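Local coordinates for protein Exo beta-1,2-glucooligosaccharide sophorohydrolase (non-reducing end) (Parabacteroides distasonis ATCC 8503, PDB 5Z06) that hydrolyses linear beta-1,2-glucan and beta-1,2-glucooligosaccharides of four or more units as an exo-type enzyme, releasing sophorose from the non-reducing end, at residues Ser188-Ala200 / His204-Pro211. Sequence-based numbering, arbitrary orientation.
Sequences SALNAPVLQEAKA and HIDIKWIP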
ATOM      1  N   SER A 188       3.787 -18.464 -26.330  1.00 67.34           N
ATOM      2  CA  SER A 188       3.436 -19.365 -27.440  1.00 70.04           C
ATOM      3  C   SER A 188       2.132 -18.891 -28.121  1.00 71.38           C
ATOM      4  O   SER A 188       2.076 -18.813 -29.357  1.00 72.98           O
ATOM      5  CB  SER A 188       3.353 -20.828 -26.976  1.00 68.03           C
ATOM      6  OG  SER A 188       2.652 -20.943 -25.752  1.00 68.32           O
ATOM      7  N   ALA A 189       1.121 -18.545 -27.309  1.00 68.12           N
ATOM      8  CA  ALA A 189      -0.165 -17.993 -27.783  1.00 59.33           C
ATOM      9  C   ALA A 189      -0.579 -16.777 -26.949  1.00 56.27           C
ATOM     10  O   ALA A 189      -0.423 -16.773 -25.727  1.00 52.83           O
ATOM     11  CB  ALA A 189      -1.247 -19.056 -27.717  1.00 60.66           C
ATOM     12  N   LEU A 190      -1.110 -15.757 -27.624  1.00 53.92           N
ATOM     13  CA  LEU A 190      -1.496 -14.494 -27.002  1.00 49.47           C
ATOM     14  C   LEU A 190      -3.013 -14.340 -27.058  1.00 48.71           C
ATOM     15  O   LEU A 190      -3.582 -13.812 -28.008  1.00 51.51           O
ATOM     16  CB  LEU A 190      -0.784 -13.335 -27.698  1.00 48.55           C
ATOM     17  CG  LEU A 190      -0.849 -11.959 -27.024  1.00 49.74           C
ATOM     18  CD1 LEU A 190      -0.124 -11.930 -25.687  1.00 49.91           C
ATOM     19  CD2 LEU A 190      -0.277 -10.894 -27.944  1.00 50.15           C
ATOM     20  N   ASN A 191      -3.660 -14.807 -26.003  1.00 50.45           N
ATOM     21  CA  ASN A 191      -5.106 -14.885 -25.941  1.00 50.51           C
ATOM     22  C   ASN A 191      -5.660 -13.711 -25.171  1.00 52.55           C
ATOM     23  O   ASN A 191      -5.011 -13.179 -24.267  1.00 50.72           O
ATOM     24  CB  ASN A 191      -5.523 -16.191 -25.267  1.00 52.82           C
ATOM     25  CG  ASN A 191      -4.835 -17.392 -25.884  1.00 55.00           C
ATOM     26  OD1 ASN A 191      -4.208 -18.199 -25.195  1.00 57.07           O
ATOM     27  ND2 ASN A 191      -4.883 -17.469 -27.203  1.00 55.54           N
ATOM     28  N   ALA A 192      -6.862 -13.303 -25.559  1.00 51.50           N
ATOM     29  CA  ALA A 192      -7.624 -12.338 -24.808  1.00 51.58           C
ATOM     30  C   ALA A 192      -7.893 -12.916 -23.426  1.00 50.41           C
ATOM     31  O   ALA A 192      -8.192 -14.116 -23.297  1.00 49.76           O
ATOM     32  CB  ALA A 192      -8.947 -12.051 -25.503  1.00 54.25           C
ATOM     33  N   PRO A 193      -7.780 -12.077 -22.386  1.00 45.48           N
ATOM     34  CA  PRO A 193      -8.320 -12.528 -21.128  1.00 45.29           C
ATOM     35  C   PRO A 193      -9.835 -12.637 -21.230  1.00 44.27           C
ATOM     36  O   PRO A 193     -10.457 -11.935 -22.037  1.00 43.12           O
ATOM     37  CB  PRO A 193      -7.919 -11.414 -20.160  1.00 47.27           C
ATOM     38  CG  PRO A 193      -7.801 -10.205 -21.005  1.00 46.42           C
ATOM     39  CD  PRO A 193      -7.268 -10.697 -22.309  1.00 46.72           C
ATOM     40  N   VAL A 194     -10.412 -13.522 -20.430  1.00 43.67           N
ATOM     41  CA  VAL A 194     -11.855 -13.546 -20.249  1.00 47.02           C
ATOM     42  C   VAL A 194     -12.216 -12.331 -19.394  1.00 44.72           C
ATOM     43  O   VAL A 194     -11.886 -12.308 -18.220  1.00 45.29           O
ATOM     44  CB  VAL A 194     -12.343 -14.846 -19.566  1.00 49.43           C
ATOM     45  CG1 VAL A 194     -13.852 -14.802 -19.311  1.00 51.13           C
ATOM     46  CG2 VAL A 194     -11.997 -16.063 -20.427  1.00 52.76           C
ATOM     47  N   LEU A 195     -12.850 -11.327 -20.001  1.00 42.70           N
ATOM     48  CA  LEU A 195     -13.403 -10.173 -19.285  1.00 38.80           C
ATOM     49  C   LEU A 195     -14.758 -10.531 -18.692  1.00 40.75           C
ATOM     50  O   LEU A 195     -15.721 -10.821 -19.416  1.00 39.26           O
ATOM     51  CB  LEU A 195     -13.520  -8.987 -20.231  1.00 38.63           C
ATOM     52  CG  LEU A 195     -13.762  -7.584 -19.679  1.00 36.74           C
ATOM     53  CD1 LEU A 195     -12.729  -7.220 -18.630  1.00 36.27           C
ATOM     54  CD2 LEU A 195     -13.709  -6.597 -20.836  1.00 35.28           C
ATOM     55  N   GLN A 196     -14.818 -10.522 -17.362  1.00 45.85           N
ATOM     56  CA  GLN A 196     -15.910 -11.152 -16.628  1.00 50.16           C
ATOM     57  C   GLN A 196     -17.062 -10.204 -16.497  1.00 54.98           C
ATOM     58  O   GLN A 196     -18.212 -10.574 -16.744  1.00 58.20           O
ATOM     59  CB  GLN A 196     -15.475 -11.580 -15.232  1.00 52.70           C
ATOM     60  CG  GLN A 196     -14.655 -12.861 -15.173  1.00 55.11           C
ATOM     61  CD  GLN A 196     -14.234 -13.196 -13.744  1.00 59.40           C
ATOM     62  OE1 GLN A 196     -14.420 -14.321 -13.280  1.00 62.23           O
ATOM     63  NE2 GLN A 196     -13.669 -12.218 -13.039  1.00 56.73           N
ATOM     64  N   GLU A 197     -16.767  -8.988 -16.063  1.00 56.40           N
ATOM     65  CA  GLU A 197     -17.806  -7.986 -15.950  1.00 55.62           C
ATOM     66  C   GLU A 197     -17.244  -6.620 -15.741  1.00 47.10           C
ATOM     67  O   GLU A 197     -16.021  -6.427 -15.587  1.00 43.05           O
ATOM     68  CB  GLU A 197     -18.787  -8.314 -14.805  1.00 66.31           C
ATOM     69  CG  GLU A 197     -20.254  -7.895 -15.019  1.00 73.38           C
ATOM     70  CD  GLU A 197     -20.726  -7.833 -16.482  1.00 77.63           C
ATOM     71  OE1 GLU A 197     -20.885  -8.894 -17.130  1.00 82.77           O
ATOM     72  OE2 GLU A 197     -20.947  -6.704 -16.987  1.00 77.36           O
ATOM     73  N   ALA A 198     -18.174  -5.685 -15.868  1.00 40.21           N
ATOM     74  CA  ALA A 198     -18.020  -4.304 -15.524  1.00 37.01           C
ATOM     75  C   ALA A 198     -18.929  -4.146 -14.346  1.00 37.11           C
ATOM     76  O   ALA A 198     -20.038  -4.685 -14.335  1.00 37.33           O
ATOM     77  CB  ALA A 198     -18.502  -3.421 -16.657  1.00 34.73           C
ATOM     78  N   LYS A 199     -18.468  -3.423 -13.346  1.00 34.97           N
ATOM     79  CA  LYS A 199     -19.289  -3.128 -12.206  1.00 36.61           C
ATOM     80  C   LYS A 199     -19.185  -1.632 -11.995  1.00 33.44           C
ATOM     81  O   LYS A 199     -18.107  -1.107 -11.701  1.00 32.10           O
ATOM     82  CB  LYS A 199     -18.824  -3.975 -11.010  1.00 38.25           C
ATOM     83  CG  LYS A 199     -19.555  -3.755  -9.704  1.00 44.55           C
ATOM     84  CD  LYS A 199     -21.075  -3.768  -9.761  1.00 50.25           C
ATOM     85  CE  LYS A 199     -21.633  -3.439  -8.378  1.00 50.59           C
ATOM     86  NZ  LYS A 199     -23.106  -3.276  -8.432  1.00 50.32           N
ATOM     87  N   ALA A 200     -20.292  -0.939 -12.217  1.00 31.28           N
ATOM     88  CA  ALA A 200     -20.313   0.502 -12.070  1.00 31.96           C
ATOM     89  C   ALA A 200     -20.607   0.849 -10.637  1.00 29.73           C
ATOM     90  O   ALA A 200     -21.262   0.114  -9.914  1.00 29.57           O
ATOM     91  CB  ALA A 200     -21.336   1.146 -12.985  1.00 33.02           C
ATOM     92  N   HIS A 204     -16.995   5.548 -11.016  1.00 26.12           N
ATOM     93  CA  HIS A 204     -16.087   4.643 -11.660  1.00 25.61           C
ATOM     94  C   HIS A 204     -16.738   3.357 -12.028  1.00 24.47           C
ATOM     95  O   HIS A 204     -17.790   3.028 -11.500  1.00 24.60           O
ATOM     96  CB  HIS A 204     -14.869   4.381 -10.788  1.00 24.70           C
ATOM     97  CG  HIS A 204     -15.091   3.326  -9.775  1.00 24.97           C
ATOM     98  ND1 HIS A 204     -15.799   3.553  -8.620  1.00 24.71           N
ATOM     99  CD2 HIS A 204     -14.710   2.027  -9.748  1.00 23.97           C
ATOM    100  CE1 HIS A 204     -15.845   2.433  -7.923  1.00 26.16           C
ATOM    101  NE2 HIS A 204     -15.196   1.494  -8.586  1.00 24.28           N
ATOM    102  N   ILE A 205     -16.079   2.663 -12.952  1.00 24.03           N
ATOM    103  CA  ILE A 205     -16.437   1.337 -13.355  1.00 26.74           C
ATOM    104  C   ILE A 205     -15.230   0.459 -13.136  1.00 26.67           C
ATOM    105  O   ILE A 205     -14.123   0.782 -13.549  1.00 28.81           O
ATOM    106  CB  ILE A 205     -16.880   1.269 -14.822  1.00 26.67           C
ATOM    107  CG1 ILE A 205     -18.061   2.215 -15.018  1.00 26.27           C
ATOM    108  CG2 ILE A 205     -17.225  -0.179 -15.189  1.00 27.21           C
ATOM    109  CD1 ILE A 205     -18.515   2.379 -16.446  1.00 28.22           C
ATOM    110  N   ASP A 206     -15.466  -0.651 -12.469  1.00 27.79           N
ATOM    111  CA  ASP A 206     -14.453  -1.657 -12.261  1.00 29.07           C
ATOM    112  C   ASP A 206     -14.655  -2.739 -13.269  1.00 30.21           C
ATOM    113  O   ASP A 206     -15.757  -3.278 -13.377  1.00 29.90           O
ATOM    114  CB  ASP A 206     -14.594  -2.254 -10.863  1.00 29.88           C
ATOM    115  CG  ASP A 206     -14.039  -1.354  -9.804  1.00 28.70           C
ATOM    116  OD1 ASP A 206     -12.982  -0.750 -10.077  1.00 27.97           O
ATOM    117  OD2 ASP A 206     -14.642  -1.273  -8.706  1.00 28.34           O
ATOM    118  N   ILE A 207     -13.595  -3.073 -13.991  1.00 30.85           N
ATOM    119  CA  ILE A 207     -13.611  -4.265 -14.808  1.00 33.23           C
ATOM    120  C   ILE A 207     -12.622  -5.254 -14.236  1.00 34.87           C
ATOM    121  O   ILE A 207     -11.670  -4.879 -13.560  1.00 37.04           O
ATOM    122  CB  ILE A 207     -13.389  -3.982 -16.317  1.00 32.08           C
ATOM    123  CG1 ILE A 207     -11.964  -3.526 -16.615  1.00 33.06           C
ATOM    124  CG2 ILE A 207     -14.435  -2.976 -16.806  1.00 32.22           C
ATOM    125  CD1 ILE A 207     -11.689  -3.227 -18.089  1.00 33.91           C
ATOM    126  N   LYS A 208     -12.894  -6.521 -14.506  1.00 37.14           N
ATOM    127  CA  LYS A 208     -12.115  -7.627 -14.017  1.00 39.00           C
ATOM    128  C   LYS A 208     -12.100  -8.692 -15.096  1.00 39.42           C
ATOM    129  O   LYS A 208     -13.112  -8.915 -15.797  1.00 33.92           O
ATOM    130  CB  LYS A 208     -12.745  -8.220 -12.746  1.00 43.92           C
ATOM    131  CG  LYS A 208     -11.803  -9.179 -12.003  1.00 50.04           C
ATOM    132  CD  LYS A 208     -12.501 -10.047 -10.958  1.00 53.93           C
ATOM    133  CE  LYS A 208     -11.518 -11.004 -10.275  1.00 56.67           C
ATOM    134  NZ  LYS A 208     -10.902 -12.020 -11.174  1.00 57.43           N
ATOM    135  N   TRP A 209     -10.962  -9.358 -15.198  1.00 37.90           N
ATOM    136  CA  TRP A 209     -10.767 -10.390 -16.181  1.00 40.74           C
ATOM    137  C   TRP A 209      -9.970 -11.559 -15.578  1.00 44.48           C
ATOM    138  O   TRP A 209      -9.405 -11.429 -14.486  1.00 43.77           O
ATOM    139  CB  TRP A 209     -10.084  -9.793 -17.414  1.00 38.54           C
ATOM    140  CG  TRP A 209      -8.740  -9.168 -17.134  1.00 39.05           C
ATOM    141  CD1 TRP A 209      -7.561  -9.824 -17.019  1.00 40.24           C
ATOM    142  CD2 TRP A 209      -8.446  -7.776 -16.910  1.00 37.60           C
ATOM    143  NE1 TRP A 209      -6.540  -8.936 -16.767  1.00 41.88           N
ATOM    144  CE2 TRP A 209      -7.053  -7.675 -16.687  1.00 39.23           C
ATOM    145  CE3 TRP A 209      -9.216  -6.608 -16.892  1.00 36.89           C
ATOM    146  CZ2 TRP A 209      -6.411  -6.451 -16.431  1.00 39.15           C
ATOM    147  CZ3 TRP A 209      -8.578  -5.387 -16.649  1.00 35.25           C
ATOM    148  CH2 TRP A 209      -7.192  -5.322 -16.416  1.00 37.50           C
ATOM    149  N   ILE A 210      -9.985 -12.703 -16.266  1.00 47.44           N
ATOM    150  CA  ILE A 210      -9.207 -13.890 -15.886  1.00 49.97           C
ATOM    151  C   ILE A 210      -8.257 -14.125 -17.040  1.00 50.82           C
ATOM    152  O   ILE A 210      -8.701 -14.129 -18.184  1.00 51.04           O
ATOM    153  CB  ILE A 210     -10.064 -15.167 -15.747  1.00 54.36           C
ATOM    154  CG1 ILE A 210     -11.344 -14.921 -14.930  1.00 55.93           C
ATOM    155  CG2 ILE A 210      -9.254 -16.294 -15.115  1.00 55.70           C
ATOM    156  CD1 ILE A 210     -12.571 -15.455 -15.642  1.00 58.13           C
ATOM    157  N   PRO A 211      -6.952 -14.308 -16.757  1.00 55.18           N
ATOM    158  CA  PRO A 211      -5.961 -14.584 -17.810  1.00 56.13           C
ATOM    159  C   PRO A 211      -6.254 -15.829 -18.677  1.00 56.04           C
ATOM    160  O   PRO A 211      -6.850 -16.787 -18.191  1.00 53.69           O
ATOM    161  CB  PRO A 211      -4.655 -14.772 -17.025  1.00 56.71           C
ATOM    162  CG  PRO A 211      -4.848 -14.018 -15.763  1.00 57.61           C
ATOM    163  CD  PRO A 211      -6.314 -14.041 -15.451  1.00 56.72           C
TER
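Strands 194-200 and 204-210 pair antiparallel, their axes 159° apart in direction and 4.4 Å at closest approach, with reciprocal backbone bonds joining V194 to I210 and K199 to D206. Between these two pairs the register slips by one residue: Q196 N bonds to K208 O at 2.8 Å, nearly straight (164°), whereas K208 N reaches E197 O only weakly, at 3.3 Å. Both Q196 and E197 thus face K208, and the backbone of Q196 departs from strand geometry with a helix-like psi, which together identify a classic beta bulge. At the bulge the Q196 side chain starts out toward the second strand, and its CG meets I210 CD1 at 3.4 Å, the two side chains crossing at about a right angle, while the Q196 and K208 side chains run side by side, pointing the same way.

One face, carrying L195, A198, A200, I205, I207 and W209, is apolar. L195 puts CG anti to its backbone N (chi1 -166°), and CD1 then lies near the plane of the W209 indole, at its edge, and 4.0 Å from I207 CB. P193 runs beside W209, with P193 CB 3.5 Å from W209 CD1. Farther along, A198 CB meets I205 CG2 at 3.8 Å. V259 and I222, on strands 254-262 and 219-225, pack against this layer.

On the face of V194, K199 and D206, D206 OD2 accepts from H204 NE2 at 2.8 Å, the donor lying above the carboxylate plane; R297 forms a salt bridge with the same oxygen, T245 bonds OD1, and Y635 bonds H204 ND1, so both carboxylate oxygens and both ring nitrogens have a partner. The arrangement is a bulged beta hairpin, extended by strand 243-247 into a three-stranded antiparallel sheet that packs face to face on a four-stranded one, a beta sandwich consistent with a fibronectin type III-like domain.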